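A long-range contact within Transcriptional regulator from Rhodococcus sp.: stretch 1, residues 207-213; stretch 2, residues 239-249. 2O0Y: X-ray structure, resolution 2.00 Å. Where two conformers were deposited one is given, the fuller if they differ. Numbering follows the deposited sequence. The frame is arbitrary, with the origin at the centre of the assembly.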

# COMPACT_ATOMS: atom_id res chain seq x y z
N GLY B 207 25.18 -13.44 10.25
CA GLY B 207 23.86 -12.99 10.66
C GLY B 207 23.19 -14.09 11.46
O GLY B 207 23.38 -15.28 11.17
N LEU B 208 22.46 -13.71 12.50
CA LEU B 208 21.60 -14.67 13.20
C LEU B 208 20.20 -14.06 13.13
O LEU B 208 20.04 -12.90 13.50
CB LEU B 208 22.03 -14.74 14.67
CG LEU B 208 21.13 -15.40 15.71
CD1 LEU B 208 20.94 -16.92 15.46
CD2 LEU B 208 21.78 -15.17 17.06
N SER B 209 19.20 -14.83 12.71
CA SER B 209 17.82 -14.33 12.59
C SER B 209 16.82 -15.24 13.29
O SER B 209 16.91 -16.46 13.18
CB SER B 209 17.41 -14.21 11.12
OG SER B 209 16.26 -13.35 10.97
N PHE B 210 15.87 -14.67 14.03
CA PHE B 210 14.78 -15.44 14.64
C PHE B 210 13.46 -14.94 14.02
O PHE B 210 13.35 -13.75 13.74
CB PHE B 210 14.72 -15.22 16.18
CG PHE B 210 15.60 -16.17 16.95
CD1 PHE B 210 16.97 -15.98 17.02
CD2 PHE B 210 15.05 -17.28 17.59
CE1 PHE B 210 17.81 -16.87 17.72
CE2 PHE B 210 15.88 -18.16 18.29
CZ PHE B 210 17.24 -17.95 18.35
N PRO B 211 12.45 -15.83 13.89
CA PRO B 211 11.17 -15.36 13.41
C PRO B 211 10.45 -14.54 14.47
O PRO B 211 10.49 -14.87 15.66
CB PRO B 211 10.38 -16.66 13.15
CG PRO B 211 11.02 -17.71 13.97
CD PRO B 211 12.45 -17.28 14.19
N LEU B 212 9.76 -13.50 14.02
CA LEU B 212 8.74 -12.85 14.85
C LEU B 212 7.40 -13.22 14.23
O LEU B 212 7.27 -13.18 13.01
CB LEU B 212 8.94 -11.33 14.78
CG LEU B 212 10.32 -10.91 15.30
CD1 LEU B 212 10.46 -9.38 15.04
CD2 LEU B 212 10.40 -11.24 16.79
N VAL B 213 6.41 -13.57 15.07
CA VAL B 213 5.12 -14.10 14.57
C VAL B 213 3.93 -13.27 15.03
O VAL B 213 4.02 -12.53 16.05
CB VAL B 213 4.95 -15.57 15.00
CG1 VAL B 213 6.11 -16.47 14.42
CG2 VAL B 213 4.99 -15.70 16.50
N HIS B 239 25.41 -17.26 23.32
CA HIS B 239 24.85 -16.13 24.09
C HIS B 239 24.05 -15.26 23.14
O HIS B 239 22.97 -14.77 23.48
CB HIS B 239 25.97 -15.31 24.80
CG HIS B 239 25.47 -14.15 25.61
ND1 HIS B 239 25.71 -12.83 25.27
CD2 HIS B 239 24.72 -14.11 26.74
CE1 HIS B 239 25.15 -12.03 26.16
NE2 HIS B 239 24.55 -12.78 27.07
N TYR B 240 24.58 -15.05 21.92
CA TYR B 240 23.83 -14.35 20.86
C TYR B 240 22.51 -15.03 20.64
O TYR B 240 21.45 -14.38 20.61
CB TYR B 240 24.62 -14.37 19.53
CG TYR B 240 25.73 -13.35 19.39
CD1 TYR B 240 26.33 -12.78 20.51
CD2 TYR B 240 26.20 -12.99 18.13
CE1 TYR B 240 27.32 -11.85 20.38
CE2 TYR B 240 27.22 -12.06 17.98
CZ TYR B 240 27.77 -11.49 19.10
OH TYR B 240 28.79 -10.58 19.01
N ILE B 241 22.55 -16.33 20.41
CA ILE B 241 21.30 -17.14 20.26
C ILE B 241 20.35 -17.03 21.50
O ILE B 241 19.15 -16.84 21.35
CB ILE B 241 21.63 -18.65 19.94
CG1 ILE B 241 22.32 -18.79 18.56
CG2 ILE B 241 20.38 -19.50 20.04
CD1 ILE B 241 23.06 -20.12 18.31
N GLU B 242 20.89 -17.19 22.72
CA GLU B 242 20.08 -17.08 23.93
C GLU B 242 19.42 -15.71 24.08
O GLU B 242 18.24 -15.64 24.45
CB GLU B 242 20.91 -17.37 25.17
CG GLU B 242 20.11 -17.55 26.40
CD GLU B 242 20.92 -18.26 27.47
OE1 GLU B 242 22.15 -18.09 27.45
OE2 GLU B 242 20.33 -19.02 28.27
N CYS B 243 20.17 -14.63 23.84
CA CYS B 243 19.58 -13.28 23.91
C CYS B 243 18.57 -13.04 22.81
O CYS B 243 17.53 -12.42 23.05
CB CYS B 243 20.65 -12.18 23.87
SG CYS B 243 21.80 -12.33 25.25
N THR B 244 18.88 -13.47 21.59
CA THR B 244 18.00 -13.17 20.47
C THR B 244 16.73 -13.99 20.58
O THR B 244 15.65 -13.52 20.24
CB THR B 244 18.70 -13.34 19.13
OG1 THR B 244 19.90 -12.58 19.16
CG2 THR B 244 17.85 -12.77 17.97
N ARG B 245 16.84 -15.21 21.09
CA ARG B 245 15.66 -16.08 21.28
C ARG B 245 14.70 -15.45 22.25
O ARG B 245 13.52 -15.42 21.98
CB ARG B 245 16.05 -17.46 21.85
CG ARG B 245 14.87 -18.41 21.88
CD ARG B 245 15.20 -19.74 22.63
NE ARG B 245 16.21 -20.54 21.93
CZ ARG B 245 15.99 -21.23 20.80
NH1 ARG B 245 14.79 -21.22 20.23
NH2 ARG B 245 16.96 -21.96 20.26
N ALA B 246 15.20 -14.97 23.39
CA ALA B 246 14.35 -14.34 24.41
C ALA B 246 13.68 -13.09 23.88
O ALA B 246 12.50 -12.87 24.12
CB ALA B 246 15.15 -14.01 25.65
N ALA B 247 14.44 -12.26 23.17
CA ALA B 247 13.92 -10.99 22.63
C ALA B 247 12.82 -11.27 21.64
O ALA B 247 11.77 -10.60 21.65
CB ALA B 247 15.06 -10.24 21.94
N ALA B 248 13.05 -12.22 20.74
CA ALA B 248 12.02 -12.57 19.74
C ALA B 248 10.72 -13.02 20.43
O ALA B 248 9.60 -12.63 20.07
CB ALA B 248 12.56 -13.66 18.79
N GLU B 249 10.87 -13.85 21.45
CA GLU B 249 9.73 -14.39 22.18
C GLU B 249 8.96 -13.22 22.79
O GLU B 249 7.74 -13.16 22.68
CB GLU B 249 10.21 -15.34 23.27
CG GLU B 249 10.76 -16.67 22.71
CD GLU B 249 11.28 -17.67 23.76
OE1 GLU B 249 11.33 -17.32 24.98
OE2 GLU B 249 11.64 -18.82 23.36
O HOH W 1 8.88 -15.13 18.00

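A helix laid along a strand is usually held by side chains rather than by backbone pairing, and this contact is a clear example. Strand 207-213 and helix 239-249 run nearly parallel, their axes 13° apart and 8.3 Å at closest approach; no direct hydrogen bond joins them, and 405 Å² is buried. Because strand side chains alternate, Leu208 and Phe210 point toward the helix while Ser209 and Pro211 point away.

Along the helix, Tyr240 comes first, its CB 3.8 Å from Leu208 CD2. Ile241 then touches both strand residues: its CG1 lies 3.9 Å from Leu208 CD1, and its CG2 3.9 Å from Phe210 CZ. One turn on, Thr244 directs its hydroxyl back into the helix, OG1 donating to Tyr240 O at 2.8 Å; this satisfies the polar group beside apolar neighbours, while its CG2 meets Phe210 CD1 at 3.5 Å. Arg245 sets its backbone over the aromatic face, with CA 3.8 Å from the Phe210 ring centroid in a CH-pi contact. At Ala248 the small side chain permits close approach: CB sits 3.7 Å from Phe210 CB and 3.8 Å from Leu212 CD2. Here a water bridges the backbones, donating to Pro211 O at 2.9 Å and weakly to Ala248 O at 3.3 Å.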